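Local atomic coordinates of 4'-phospho-dehydrooxetanocin synthase (Bacillus megaterium, PDB entry 5UL3), a protein that uses cobalamin, a [4Fe-4S] cluster and S-adenosylmethionine to contract the sugar ring of dAMP oxidatively to an oxetane aldehyde in oxetanocin A biosynthesis. Residues 26-31 with 291-296; 58-63 with 80-85; 116-121 with 247-252; 340-345 with 356-361. All blocks are in the same frame, centred on the assembly; numbering follows the deposited sequence.

Contact 1 (26-31 with 291-296)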
loop_
_atom_site.group_PDB
_atom_site.type_symbol
_atom_site.label_atom_id
_atom_site.label_comp_id
_atom_site.label_asym_id
_atom_site.label_seq_id
_atom_site.Cartn_x
_atom_site.Cartn_y
_atom_site.Cartn_z
ATOM N N LEU A 26 10.329 21.569 2.331
ATOM C CA LEU A 26 11.566 21.906 1.648
ATOM C C LEU A 26 12.615 20.840 1.917
ATOM O O LEU A 26 12.666 20.250 2.999
ATOM C CB LEU A 26 12.083 23.268 2.112
ATOM C CG LEU A 26 11.151 24.463 1.939
ATOM C CD1 LEU A 26 11.725 25.680 2.665
ATOM C CD2 LEU A 26 10.929 24.735 0.442
ATOM N N LYS A 27 13.457 20.600 0.919
ATOM C CA LYS A 27 14.559 19.664 1.068
ATOM C C LYS A 27 15.646 20.279 1.946
ATOM O O LYS A 27 15.748 21.505 2.056
ATOM C CB LYS A 27 15.114 19.301 -0.308
ATOM C CG LYS A 27 14.028 19.235 -1.383
ATOM C CD LYS A 27 14.510 18.533 -2.644
ATOM C CE LYS A 27 13.339 17.989 -3.452
ATOM N NZ LYS A 27 13.787 17.024 -4.501
ATOM N N PRO A 28 16.465 19.444 2.594
ATOM C CA PRO A 28 17.439 19.991 3.553
ATOM C C PRO A 28 18.418 20.985 2.938
ATOM O O PRO A 28 18.853 21.906 3.638
ATOM C CB PRO A 28 18.141 18.732 4.090
ATOM C CG PRO A 28 17.084 17.651 3.975
ATOM C CD PRO A 28 16.390 17.967 2.660
ATOM N N SER A 29 18.765 20.839 1.654
ATOM C CA SER A 29 19.641 21.815 1.009
ATOM C C SER A 29 18.963 23.175 0.885
ATOM O O SER A 29 19.618 24.215 1.024
ATOM C CB SER A 29 20.075 21.308 -0.365
ATOM O OG SER A 29 20.979 20.225 -0.240
ATOM N N GLU A 30 17.654 23.188 0.617
ATOM C CA GLU A 30 16.920 24.450 0.538
ATOM C C GLU A 30 16.742 25.070 1.919
ATOM O O GLU A 30 16.836 26.295 2.078
ATOM C CB GLU A 30 15.566 24.226 -0.141
ATOM C CG GLU A 30 14.573 25.394 -0.000
ATOM C CD GLU A 30 15.016 26.676 -0.714
ATOM O OE1 GLU A 30 15.680 26.589 -1.774
ATOM O OE2 GLU A 30 14.691 27.777 -0.207
ATOM N N ILE A 31 16.491 24.244 2.936
ATOM C CA ILE A 31 16.509 24.742 4.308
ATOM C C ILE A 31 17.872 25.339 4.631
ATOM O O ILE A 31 17.970 26.419 5.230
ATOM C CB ILE A 31 16.139 23.613 5.293
ATOM C CG1 ILE A 31 14.700 23.133 5.055
ATOM C CG2 ILE A 31 16.362 24.056 6.753
ATOM C CD1 ILE A 31 13.628 24.025 5.650
ATOM N N SER A 291 9.633 11.664 5.343
ATOM C CA SER A 291 10.241 12.847 4.747
ATOM C C SER A 291 9.382 13.321 3.580
ATOM O O SER A 291 8.823 12.512 2.838
ATOM C CB SER A 291 11.663 12.531 4.273
ATOM O OG SER A 291 12.495 12.241 5.407
ATOM N N LEU A 292 9.287 14.638 3.407
ATOM C CA LEU A 292 8.356 15.204 2.428
ATOM C C LEU A 292 9.065 15.874 1.249
ATOM O O LEU A 292 8.427 16.633 0.497
ATOM C CB LEU A 292 7.400 16.180 3.116
ATOM C CG LEU A 292 6.560 15.546 4.233
ATOM C CD1 LEU A 292 5.745 16.584 4.996
ATOM C CD2 LEU A 292 5.640 14.457 3.676
ATOM N N ASP A 293 10.347 15.548 1.036
ATOM C CA ASP A 293 11.147 16.129 -0.048
ATOM C C ASP A 293 10.455 16.045 -1.411
ATOM O O ASP A 293 10.583 16.956 -2.240
ATOM C CB ASP A 293 12.492 15.411 -0.163
ATOM C CG ASP A 293 13.321 15.463 1.127
ATOM O OD1 ASP A 293 12.745 15.576 2.227
ATOM O OD2 ASP A 293 14.555 15.384 1.004
ATOM N N ILE A 294 9.770 14.930 -1.682
ATOM C CA ILE A 294 9.190 14.676 -3.004
ATOM C C ILE A 294 7.776 15.221 -3.129
ATOM O O ILE A 294 7.205 15.202 -4.232
ATOM C CB ILE A 294 9.218 13.158 -3.295
ATOM C CG1 ILE A 294 10.593 12.564 -2.972
ATOM C CG2 ILE A 294 8.914 12.847 -4.768
ATOM C CD1 ILE A 294 11.739 13.106 -3.834
ATOM N N LEU A 295 7.209 15.752 -2.049
ATOM C CA LEU A 295 5.783 16.053 -2.029
ATOM C C LEU A 295 5.408 17.090 -3.093
ATOM O O LEU A 295 4.390 16.934 -3.785
ATOM C CB LEU A 295 5.373 16.529 -0.635
ATOM C CG LEU A 295 3.859 16.711 -0.490
ATOM C CD1 LEU A 295 3.147 15.391 -0.783
ATOM C CD2 LEU A 295 3.481 17.244 0.887
ATOM N N GLY A 296 6.220 18.143 -3.242
ATOM C CA GLY A 296 5.942 19.149 -4.268
ATOM C C GLY A 296 5.800 18.558 -5.658
ATOM O O GLY A 296 4.867 18.892 -6.393
#

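Contact 2 (58-63 with 80-85)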
loop_
_atom_site.group_PDB
_atom_site.type_symbol
_atom_site.label_atom_id
_atom_site.label_comp_id
_atom_site.label_asym_id
_atom_site.label_seq_id
_atom_site.Cartn_x
_atom_site.Cartn_y
_atom_site.Cartn_z
ATOM N N ASN A 58 12.264 18.550 15.684
ATOM C CA ASN A 58 13.582 18.454 16.299
ATOM C C ASN A 58 14.668 18.918 15.343
ATOM O O ASN A 58 15.858 18.677 15.593
ATOM C CB ASN A 58 13.853 17.010 16.789
ATOM C CG ASN A 58 13.717 15.982 15.685
ATOM O OD1 ASN A 58 14.610 15.820 14.848
ATOM N ND2 ASN A 58 12.597 15.255 15.692
ATOM N N THR A 59 14.289 19.596 14.259
ATOM C CA THR A 59 15.265 20.078 13.302
ATOM C C THR A 59 16.278 20.984 14.000
ATOM O O THR A 59 15.923 21.808 14.847
ATOM C CB THR A 59 14.563 20.834 12.170
ATOM O OG1 THR A 59 13.479 20.026 11.668
ATOM C CG2 THR A 59 15.536 21.088 11.033
ATOM N N THR A 60 17.540 20.801 13.647
ATOM C CA THR A 60 18.674 21.370 14.369
ATOM C C THR A 60 19.646 21.979 13.374
ATOM O O THR A 60 19.949 21.366 12.353
ATOM C CB THR A 60 19.417 20.290 15.188
ATOM O OG1 THR A 60 18.501 19.632 16.054
ATOM C CG2 THR A 60 20.527 20.930 16.035
ATOM N N LEU A 61 20.158 23.175 13.686
ATOM C CA LEU A 61 21.201 23.815 12.896
ATOM C C LEU A 61 22.504 23.852 13.690
ATOM O O LEU A 61 22.510 24.257 14.857
ATOM C CB LEU A 61 20.783 25.239 12.511
ATOM C CG LEU A 61 21.847 26.086 11.827
ATOM C CD1 LEU A 61 22.222 25.508 10.475
ATOM C CD2 LEU A 61 21.350 27.521 11.686
ATOM N N TYR A 62 23.586 23.403 13.065
ATOM C CA TYR A 62 24.936 23.571 13.588
ATOM C C TYR A 62 25.629 24.650 12.770
ATOM O O TYR A 62 25.665 24.572 11.539
ATOM C CB TYR A 62 25.735 22.267 13.522
ATOM C CG TYR A 62 25.041 21.127 14.215
ATOM C CD1 TYR A 62 24.073 20.368 13.556
ATOM C CD2 TYR A 62 25.348 20.809 15.530
ATOM C CE1 TYR A 62 23.423 19.316 14.219
ATOM C CE2 TYR A 62 24.713 19.769 16.184
ATOM C CZ TYR A 62 23.759 19.029 15.527
ATOM O OH TYR A 62 23.139 18.007 16.209
ATOM N N VAL A 63 26.159 25.655 13.447
ATOM C CA VAL A 63 26.986 26.672 12.811
ATOM C C VAL A 63 28.407 26.429 13.296
ATOM O O VAL A 63 28.700 26.606 14.482
ATOM C CB VAL A 63 26.516 28.094 13.144
ATOM C CG1 VAL A 63 27.270 29.109 12.276
ATOM C CG2 VAL A 63 25.015 28.211 12.933
ATOM N N ARG A 80 18.810 19.208 25.091
ATOM C CA ARG A 80 19.278 18.070 25.875
ATOM C C ARG A 80 18.803 16.735 25.305
ATOM O O ARG A 80 19.380 15.696 25.632
ATOM C CB ARG A 80 18.839 18.232 27.334
ATOM C CG ARG A 80 19.375 19.539 27.952
ATOM C CD ARG A 80 18.933 19.717 29.406
ATOM N NE ARG A 80 17.478 19.630 29.535
ATOM C CZ ARG A 80 16.832 19.505 30.689
ATOM N NH1 ARG A 80 17.509 19.454 31.834
ATOM N NH2 ARG A 80 15.507 19.427 30.702
ATOM N N GLU A 81 17.793 16.737 24.435
ATOM C CA GLU A 81 17.322 15.503 23.816
ATOM C C GLU A 81 18.001 15.197 22.483
ATOM O O GLU A 81 17.670 14.187 21.856
ATOM C CB GLU A 81 15.797 15.564 23.624
ATOM C CG GLU A 81 15.032 15.680 24.927
ATOM C CD GLU A 81 13.555 15.961 24.726
ATOM O OE1 GLU A 81 12.983 15.477 23.724
ATOM O OE2 GLU A 81 12.969 16.671 25.571
ATOM N N ASN A 82 18.930 16.030 22.045
ATOM C CA ASN A 82 19.607 15.851 20.753
ATOM C C ASN A 82 20.415 14.551 20.745
ATOM O O ASN A 82 21.309 14.373 21.591
ATOM C CB ASN A 82 20.491 17.084 20.522
ATOM C CG ASN A 82 21.258 17.046 19.220
ATOM O OD1 ASN A 82 21.882 16.050 18.870
ATOM N ND2 ASN A 82 21.239 18.160 18.505
ATOM N N PRO A 83 20.142 13.622 19.821
ATOM C CA PRO A 83 20.770 12.299 19.892
ATOM C C PRO A 83 22.220 12.318 19.452
ATOM O O PRO A 83 23.009 11.479 19.903
ATOM C CB PRO A 83 19.904 11.450 18.945
ATOM C CG PRO A 83 19.443 12.443 17.893
ATOM C CD PRO A 83 19.213 13.745 18.676
ATOM N N LEU A 84 22.575 13.255 18.564
ATOM C CA LEU A 84 23.961 13.362 18.127
ATOM C C LEU A 84 24.833 13.859 19.269
ATOM O O LEU A 84 25.906 13.305 19.525
ATOM C CB LEU A 84 24.081 14.297 16.919
ATOM C CG LEU A 84 25.475 14.389 16.299
ATOM C CD1 LEU A 84 25.349 14.682 14.800
ATOM C CD2 LEU A 84 26.338 15.514 16.950
ATOM N N LEU A 85 24.389 14.910 19.954
ATOM C CA LEU A 85 25.167 15.398 21.093
ATOM C C LEU A 85 25.269 14.330 22.171
ATOM O O LEU A 85 26.320 14.189 22.818
ATOM C CB LEU A 85 24.541 16.673 21.659
ATOM C CG LEU A 85 24.546 17.894 20.727
ATOM C CD1 LEU A 85 23.780 19.065 21.345
ATOM C CD2 LEU A 85 25.958 18.314 20.332
HETATM O O HOH W 1 18.279 19.365 18.757
#

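Contact 3 (116-121 with 247-252). With EDO (1,2-ethanediol), chain R.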
loop_
_atom_site.group_PDB
_atom_site.type_symbol
_atom_site.label_atom_id
_atom_site.label_comp_id
_atom_site.label_asym_id
_atom_site.label_seq_id
_atom_site.Cartn_x
_atom_site.Cartn_y
_atom_site.Cartn_z
ATOM N N GLU A 116 30.456 15.284 10.776
ATOM C CA GLU A 116 30.790 14.876 9.415
ATOM C C GLU A 116 29.912 13.683 9.041
ATOM O O GLU A 116 30.339 12.529 9.020
ATOM C CB GLU A 116 32.277 14.557 9.307
ATOM C CG GLU A 116 33.160 15.782 9.550
ATOM C CD GLU A 116 34.600 15.592 9.092
ATOM O OE1 GLU A 116 35.220 16.588 8.651
ATOM O OE2 GLU A 116 35.112 14.456 9.169
ATOM N N LEU A 117 28.643 13.991 8.776
ATOM C CA LEU A 117 27.664 12.946 8.498
ATOM C C LEU A 117 27.922 12.317 7.129
ATOM O O LEU A 117 28.213 13.027 6.156
ATOM C CB LEU A 117 26.242 13.518 8.550
ATOM C CG LEU A 117 25.781 14.131 9.874
ATOM C CD1 LEU A 117 24.305 14.504 9.776
ATOM C CD2 LEU A 117 25.998 13.152 11.004
ATOM N N PRO A 118 27.801 10.996 7.008
ATOM C CA PRO A 118 27.827 10.378 5.682
ATOM C C PRO A 118 26.575 10.755 4.912
ATOM O O PRO A 118 25.594 11.253 5.469
ATOM C CB PRO A 118 27.868 8.876 5.975
ATOM C CG PRO A 118 27.203 8.747 7.299
ATOM C CD PRO A 118 27.512 10.018 8.075
ATOM N N THR A 119 26.637 10.545 3.608
ATOM C CA THR A 119 25.513 10.811 2.726
ATOM C C THR A 119 24.911 9.487 2.279
ATOM O O THR A 119 25.637 8.565 1.893
ATOM C CB THR A 119 25.940 11.642 1.516
ATOM O OG1 THR A 119 26.264 12.962 1.964
ATOM C CG2 THR A 119 24.802 11.727 0.490
ATOM N N VAL A 120 23.584 9.403 2.350
ATOM C CA VAL A 120 22.824 8.234 1.929
ATOM C C VAL A 120 21.838 8.693 0.870
ATOM O O VAL A 120 21.055 9.613 1.118
ATOM C CB VAL A 120 22.069 7.607 3.118
ATOM C CG1 VAL A 120 21.217 6.441 2.658
ATOM C CG2 VAL A 120 23.055 7.182 4.223
ATOM N N THR A 121 21.867 8.060 -0.302
ATOM C CA THR A 121 20.866 8.313 -1.339
ATOM C C THR A 121 19.956 7.094 -1.440
ATOM O O THR A 121 20.440 5.966 -1.576
ATOM C CB THR A 121 21.512 8.610 -2.698
ATOM O OG1 THR A 121 22.284 9.809 -2.593
ATOM C CG2 THR A 121 20.433 8.864 -3.760
ATOM N N ASP A 247 23.088 0.646 10.881
ATOM C CA ASP A 247 24.261 -0.200 11.082
ATOM C C ASP A 247 25.222 -0.137 9.902
ATOM O O ASP A 247 26.434 -0.266 10.098
ATOM C CB ASP A 247 23.831 -1.648 11.364
ATOM C CG ASP A 247 23.319 -1.832 12.785
ATOM O OD1 ASP A 247 23.327 -0.866 13.566
ATOM O OD2 ASP A 247 22.907 -2.968 13.132
ATOM N N LEU A 248 24.717 0.087 8.682
ATOM C CA LEU A 248 25.623 0.317 7.556
ATOM C C LEU A 248 26.434 1.590 7.758
ATOM O O LEU A 248 27.602 1.655 7.357
ATOM C CB LEU A 248 24.839 0.399 6.253
ATOM C CG LEU A 248 24.219 -0.920 5.788
ATOM C CD1 LEU A 248 23.440 -0.678 4.519
ATOM C CD2 LEU A 248 25.312 -1.947 5.564
ATOM N N ILE A 249 25.828 2.596 8.385
ATOM C CA ILE A 249 26.539 3.829 8.713
ATOM C C ILE A 249 27.616 3.547 9.749
ATOM O O ILE A 249 28.750 4.021 9.634
ATOM C CB ILE A 249 25.539 4.894 9.192
ATOM C CG1 ILE A 249 24.669 5.373 8.018
ATOM C CG2 ILE A 249 26.238 6.070 9.870
ATOM C CD1 ILE A 249 23.445 6.161 8.457
ATOM N N LYS A 250 27.289 2.752 10.771
ATOM C CA LYS A 250 28.330 2.340 11.708
ATOM C C LYS A 250 29.434 1.563 10.995
ATOM O O LYS A 250 30.623 1.767 11.273
ATOM C CB LYS A 250 27.725 1.509 12.845
ATOM C CG LYS A 250 26.774 2.304 13.723
ATOM C CD LYS A 250 25.985 1.366 14.653
ATOM C CE LYS A 250 26.633 1.220 16.008
ATOM N NZ LYS A 250 26.055 2.208 16.973
ATOM N N MET A 251 29.068 0.664 10.076
ATOM C CA MET A 251 30.096 -0.096 9.368
ATOM C C MET A 251 30.983 0.825 8.533
ATOM O O MET A 251 32.197 0.603 8.429
ATOM C CB MET A 251 29.459 -1.163 8.488
ATOM C CG MET A 251 30.470 -2.094 7.855
ATOM S SD MET A 251 29.707 -3.369 6.853
ATOM C CE MET A 251 29.186 -2.437 5.429
ATOM N N LEU A 252 30.390 1.864 7.933
ATOM C CA LEU A 252 31.168 2.880 7.228
ATOM C C LEU A 252 32.265 3.454 8.103
ATOM O O LEU A 252 33.364 3.745 7.618
ATOM C CB LEU A 252 30.262 4.017 6.780
ATOM C CG LEU A 252 29.761 4.107 5.361
ATOM C CD1 LEU A 252 29.122 5.486 5.242
ATOM C CD2 LEU A 252 30.906 3.901 4.367
HETATM C C1 EDO R . 32.629 -1.099 4.434
HETATM O O1 EDO R . 32.893 0.274 4.121
HETATM C C2 EDO R . 33.778 -1.647 5.275
HETATM O O2 EDO R . 34.185 -0.652 6.226
#

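Contact 4 (340-345 with 356-361)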
loop_
_atom_site.group_PDB
_atom_site.type_symbol
_atom_site.label_atom_id
_atom_site.label_comp_id
_atom_site.label_asym_id
_atom_site.label_seq_id
_atom_site.Cartn_x
_atom_site.Cartn_y
_atom_site.Cartn_z
ATOM N N LYS A 340 0.198 13.724 15.390
ATOM C CA LYS A 340 1.234 14.651 14.944
ATOM C C LYS A 340 1.598 14.403 13.484
ATOM O O LYS A 340 1.684 15.343 12.681
ATOM C CB LYS A 340 2.488 14.520 15.814
ATOM C CG LYS A 340 3.703 15.201 15.147
ATOM C CD LYS A 340 5.010 14.827 15.812
ATOM C CE LYS A 340 6.189 15.614 15.248
ATOM N NZ LYS A 340 6.469 15.341 13.799
ATOM N N GLN A 341 1.828 13.138 13.121
ATOM C CA GLN A 341 2.230 12.846 11.751
ATOM C C GLN A 341 1.108 13.177 10.772
ATOM O O GLN A 341 1.363 13.675 9.670
ATOM C CB GLN A 341 2.656 11.375 11.625
ATOM C CG GLN A 341 3.954 11.105 12.428
ATOM C CD GLN A 341 4.605 9.778 12.097
ATOM O OE1 GLN A 341 4.436 9.238 11.000
ATOM N NE2 GLN A 341 5.372 9.251 13.047
ATOM N N LEU A 342 -0.141 12.902 11.153
ATOM C CA LEU A 342 -1.260 13.283 10.289
ATOM C C LEU A 342 -1.305 14.798 10.111
ATOM O O LEU A 342 -1.492 15.301 8.990
ATOM C CB LEU A 342 -2.577 12.761 10.873
ATOM C CG LEU A 342 -2.834 11.243 10.719
ATOM C CD1 LEU A 342 -3.976 10.834 11.640
ATOM C CD2 LEU A 342 -3.131 10.851 9.250
ATOM N N ASP A 343 -1.110 15.537 11.202
ATOM C CA ASP A 343 -1.093 16.996 11.122
ATOM C C ASP A 343 0.005 17.488 10.187
ATOM O O ASP A 343 -0.228 18.392 9.374
ATOM C CB ASP A 343 -0.929 17.593 12.518
ATOM C CG ASP A 343 -0.897 19.113 12.500
ATOM O OD1 ASP A 343 -1.970 19.721 12.331
ATOM O OD2 ASP A 343 0.201 19.697 12.645
ATOM N N ASP A 344 1.208 16.902 10.286
ATOM C CA ASP A 344 2.322 17.295 9.427
ATOM C C ASP A 344 1.998 17.080 7.957
ATOM O O ASP A 344 2.194 17.978 7.127
ATOM C CB ASP A 344 3.590 16.501 9.768
ATOM C CG ASP A 344 4.173 16.849 11.115
ATOM O OD1 ASP A 344 3.807 17.901 11.674
ATOM O OD2 ASP A 344 5.002 16.051 11.633
ATOM N N ILE A 345 1.524 15.880 7.621
ATOM C CA ILE A 345 1.274 15.546 6.229
ATOM C C ILE A 345 0.148 16.407 5.673
ATOM O O ILE A 345 0.218 16.887 4.534
ATOM C CB ILE A 345 0.973 14.043 6.111
ATOM C CG1 ILE A 345 2.227 13.240 6.454
ATOM C CG2 ILE A 345 0.481 13.694 4.719
ATOM C CD1 ILE A 345 1.938 11.819 6.806
ATOM N N PRO A 356 -7.232 16.925 1.234
ATOM C CA PRO A 356 -6.980 16.261 2.540
ATOM C C PRO A 356 -7.584 14.863 2.590
ATOM O O PRO A 356 -8.575 14.607 3.286
ATOM C CB PRO A 356 -7.652 17.216 3.526
ATOM C CG PRO A 356 -8.819 17.772 2.739
ATOM C CD PRO A 356 -8.328 17.912 1.323
ATOM N N HIS A 357 -6.977 13.956 1.827
ATOM C CA HIS A 357 -7.387 12.553 1.758
ATOM C C HIS A 357 -6.161 11.694 2.029
ATOM O O HIS A 357 -5.203 11.722 1.249
ATOM C CB HIS A 357 -7.978 12.215 0.388
ATOM C CG HIS A 357 -8.891 11.032 0.396
ATOM N ND1 HIS A 357 -8.480 9.773 0.777
ATOM C CD2 HIS A 357 -10.199 10.916 0.065
ATOM C CE1 HIS A 357 -9.498 8.934 0.688
ATOM N NE2 HIS A 357 -10.550 9.603 0.254
ATOM N N ILE A 358 -6.188 10.925 3.121
ATOM C CA ILE A 358 -5.048 10.108 3.518
ATOM C C ILE A 358 -5.322 8.654 3.164
ATOM O O ILE A 358 -6.344 8.093 3.572
ATOM C CB ILE A 358 -4.764 10.229 5.024
ATOM C CG1 ILE A 358 -4.693 11.699 5.467
ATOM C CG2 ILE A 358 -3.465 9.476 5.368
ATOM C CD1 ILE A 358 -3.409 12.387 5.061
ATOM N N TYR A 359 -4.404 8.032 2.454
ATOM C CA TYR A 359 -4.490 6.599 2.181
ATOM C C TYR A 359 -3.596 5.904 3.201
ATOM O O TYR A 359 -2.368 5.952 3.086
ATOM C CB TYR A 359 -4.078 6.306 0.754
ATOM C CG TYR A 359 -5.014 7.037 -0.186
ATOM C CD1 TYR A 359 -4.778 8.366 -0.560
ATOM C CD2 TYR A 359 -6.179 6.425 -0.633
ATOM C CE1 TYR A 359 -5.669 9.046 -1.382
ATOM C CE2 TYR A 359 -7.071 7.095 -1.460
ATOM C CZ TYR A 359 -6.811 8.395 -1.835
ATOM O OH TYR A 359 -7.713 9.043 -2.654
ATOM N N MET A 360 -4.215 5.287 4.206
ATOM C CA MET A 360 -3.437 4.593 5.230
ATOM C C MET A 360 -2.792 3.353 4.632
ATOM O O MET A 360 -3.459 2.527 3.985
ATOM C CB MET A 360 -4.295 4.188 6.432
ATOM C CG MET A 360 -5.007 5.296 7.165
ATOM S SD MET A 360 -3.885 6.515 7.904
ATOM C CE MET A 360 -5.077 7.408 8.902
ATOM N N ALA A 361 -1.490 3.215 4.864
ATOM C CA ALA A 361 -0.738 2.098 4.315
ATOM C C ALA A 361 -0.847 0.831 5.166
ATOM O O ALA A 361 -0.436 -0.234 4.691
ATOM C CB ALA A 361 0.747 2.469 4.180
#

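Contact 1 (26-31 with 291-296)
Pro28 and Asp293 lay their side chains across each other at about a right angle, where the first turn of helix 28-39 meets a type I beta turn running from Leu292 to Leu295. Lys27 is the N-cap residue of that helix and Pro28 opens its first turn. Proline carries CD in place of an amide hydrogen, so what it offers the carboxylate is a methylene: Pro28 CD lies 3.6 Å from Asp293 OD2, a van der Waals contact and no bond. The same oxygen has its polar partner in Arg148 of helix 138-149, with which it forms a salt bridge, and the side chain of Arg148 also touches Pro28. The carboxylate is thus held from outside the pair, by Arg148.

Lys27 passes the turn by another route. With CG anti to its carbonyl carbon (chi1 -35°, short of the usual -60°) and the chain extended from there on, it runs alongside the backbone of Asp293 and brings CE to 3.2 Å from Asp293 O. Its ammonium does not pair with the carboxylate, since Lys27 NZ and Asp293 OD2 are 5.8 Å apart. No hydrogen bond crosses between the segments; the contact is made by van der Waals approaches of Lys27 and Pro28 to Asp293. The turn that receives the start of helix 28-39 lies against strand 154-159 of the cobalamin-binding Rossmann fold, whose Leu157 touches Asp293 and Ile294. The turn itself is closed by Leu295 N donating to Leu292 O over 3.0 Å.

Contact 2 (58-63 with 80-85)
Two torsions bring Tyr62 and Asn82 together: CG of Tyr62 stands anti to its carbonyl carbon, while CG of Asn82 is anti to its own backbone N (chi1 -180°), and the side chains approach from opposite directions. The setting is an N-capped helix, 83-88, docked on strand 60-64 of the N-terminal antiparallel sheet. Asn82 is the N-cap and divides its amide between two tasks. OD1 caps the helix, taking Leu85 N at 3.0 Å from above the carbonyl plane and Leu84 N in a weaker, bent bond. ND2 points to the strand and donates to Tyr62 OH at 3.0 Å, nearly straight (164°) and close to the amide plane, although that plane and the phenol ring stand 78° apart. The phenol oxygen is also hydrogen-bonded to Gln151 OE1, so two amides hold it within a buried contact. Thr60, two residues earlier on the same strand face, is linked to Asn82 through a water that donates to Thr60 OG1 at 2.7 Å and accepts weakly from Asn82 ND2. Beside this polar cluster Leu84 brings its CB to 3.9 Å from Tyr62 OH.

Contact 3 (116-121 with 247-252)
Met251 N donates to Asp247 O over 2.8 Å, and this helical bond, with its successor from Leu252 N to Leu248 O, helps place Ile249 and Leu252 on one face of helix 242-252, where both meet Pro118. The arrangement is a helix packed on the parallel strands of the Rossmann fold that houses cobalamin: Pro118 leads into strand 119-124, and Val120 on that strand is directed at the helix.

Everything that crosses is apolar. The pyrrolidine of Pro118 is touched on two of its carbons, CG lying 3.8 Å from Ile249 CG2 and CB 3.7 Å from Leu252 CD1. Pro118 and Ile249 cross at about a right angle. In Ile249 the two branches divide the work: CG2, anti to the backbone N, takes the proline, while the longer arm ends in CD1, 4.4 Å from Val120 CG2. Leu252, at the margin of the contact, has a chi1 of -100°, off a staggered value; it also touches a crystal neighbour, so the cause is not clear.

Ile180 on the adjacent strand 180-184 touches Val120, Ile249 and Leu252, so the helix packs on neighbouring strands at once. Val120 is about 7 Å from the cobalamin, measured from its side chain, which makes this packing part of the framework close to the cofactor without contacting it. Beyond the interface, a 1,2-ethanediol probably left from crystallisation sits near the end of the helix; Met251, bent at its last torsion (chi3 73°), brings CE to 3.8 Å from C1 of this diol, whose O2 donates to Met251 O at 3.2 Å.

Contact 4 (340-345 with 356-361)
Leu342 and Ile345 of helix 335-351 lie over Ile358 of strand 357-360, with the local axes 10.5 Å apart at closest approach and their N-to-C directions 132° apart. The helix precedes the strand in the chain and also covers the parallel neighbour 305-311, whose Leu307 touches both Leu342 and Ile345. This is a beta-alpha-beta crossover of the partial triose phosphate isomerase barrel that forms the radical SAM domain.

Ile358 points its side chain at the helix and offers both branches. Its CG2, anti to the backbone N, is 4.1 Å from Leu342 CD2, and its longer arm reaches the next helical turn, where CD1 lies 4.1 Å from Ile345 CG2 in the conformer described, one of two. Each of these pairs meets at a slant. The same methyl of Leu342 serves a second partner: Met360, folded at chi2 (-62°), swings its CE across the leucine at about a right angle, to 4.0 Å. Leu342 CD2 therefore bridges the two strand residues.

Away from this face the helix carries a salt bridge, Lys340 NZ donating to the syn lone pair of Asp344 OD2 at 2.7 Å. Thr56 OG1 bonds to Lys340 NZ, linking the helix to the N-terminal part of the chain, and Thr289 OG1 bonds to Asp344 OD2.

Directly after Met360 comes Ala361, an experimentally established cobalamin-binding residue whose O makes a weak hydrogen bond to the cofactor. No hydrogen bond runs from helix to strand; methyl groups, including Met360 CE, make the contact, so the fit depends on complementary shape near the cofactor.

How the contacts relate
Contact 1 spans the greatest length of chain, and contacts 2 and 3 fall in turn within that span; contact 4 follows. The centre of contact 1 is 19 Å from that of contact 2, 20 Å from contact 3 and 17 Å from contact 4. Contact 2 belongs to the N-terminal antiparallel sheet, contact 3 to the cobalamin-housing Rossmann sheet and contact 4 to the partial barrel. The first two of these touch, Leu84 CD1 lying 4.1 Å from Leu117 CD2, whereas contacts 3 and 4 are 29 Å apart between centres. Leu292 and Leu295 of contact 1 rest on Ala348 of contact 4's helix, 335-351. Contact 1 thus places helix 28-39 near both cofactor-binding domains.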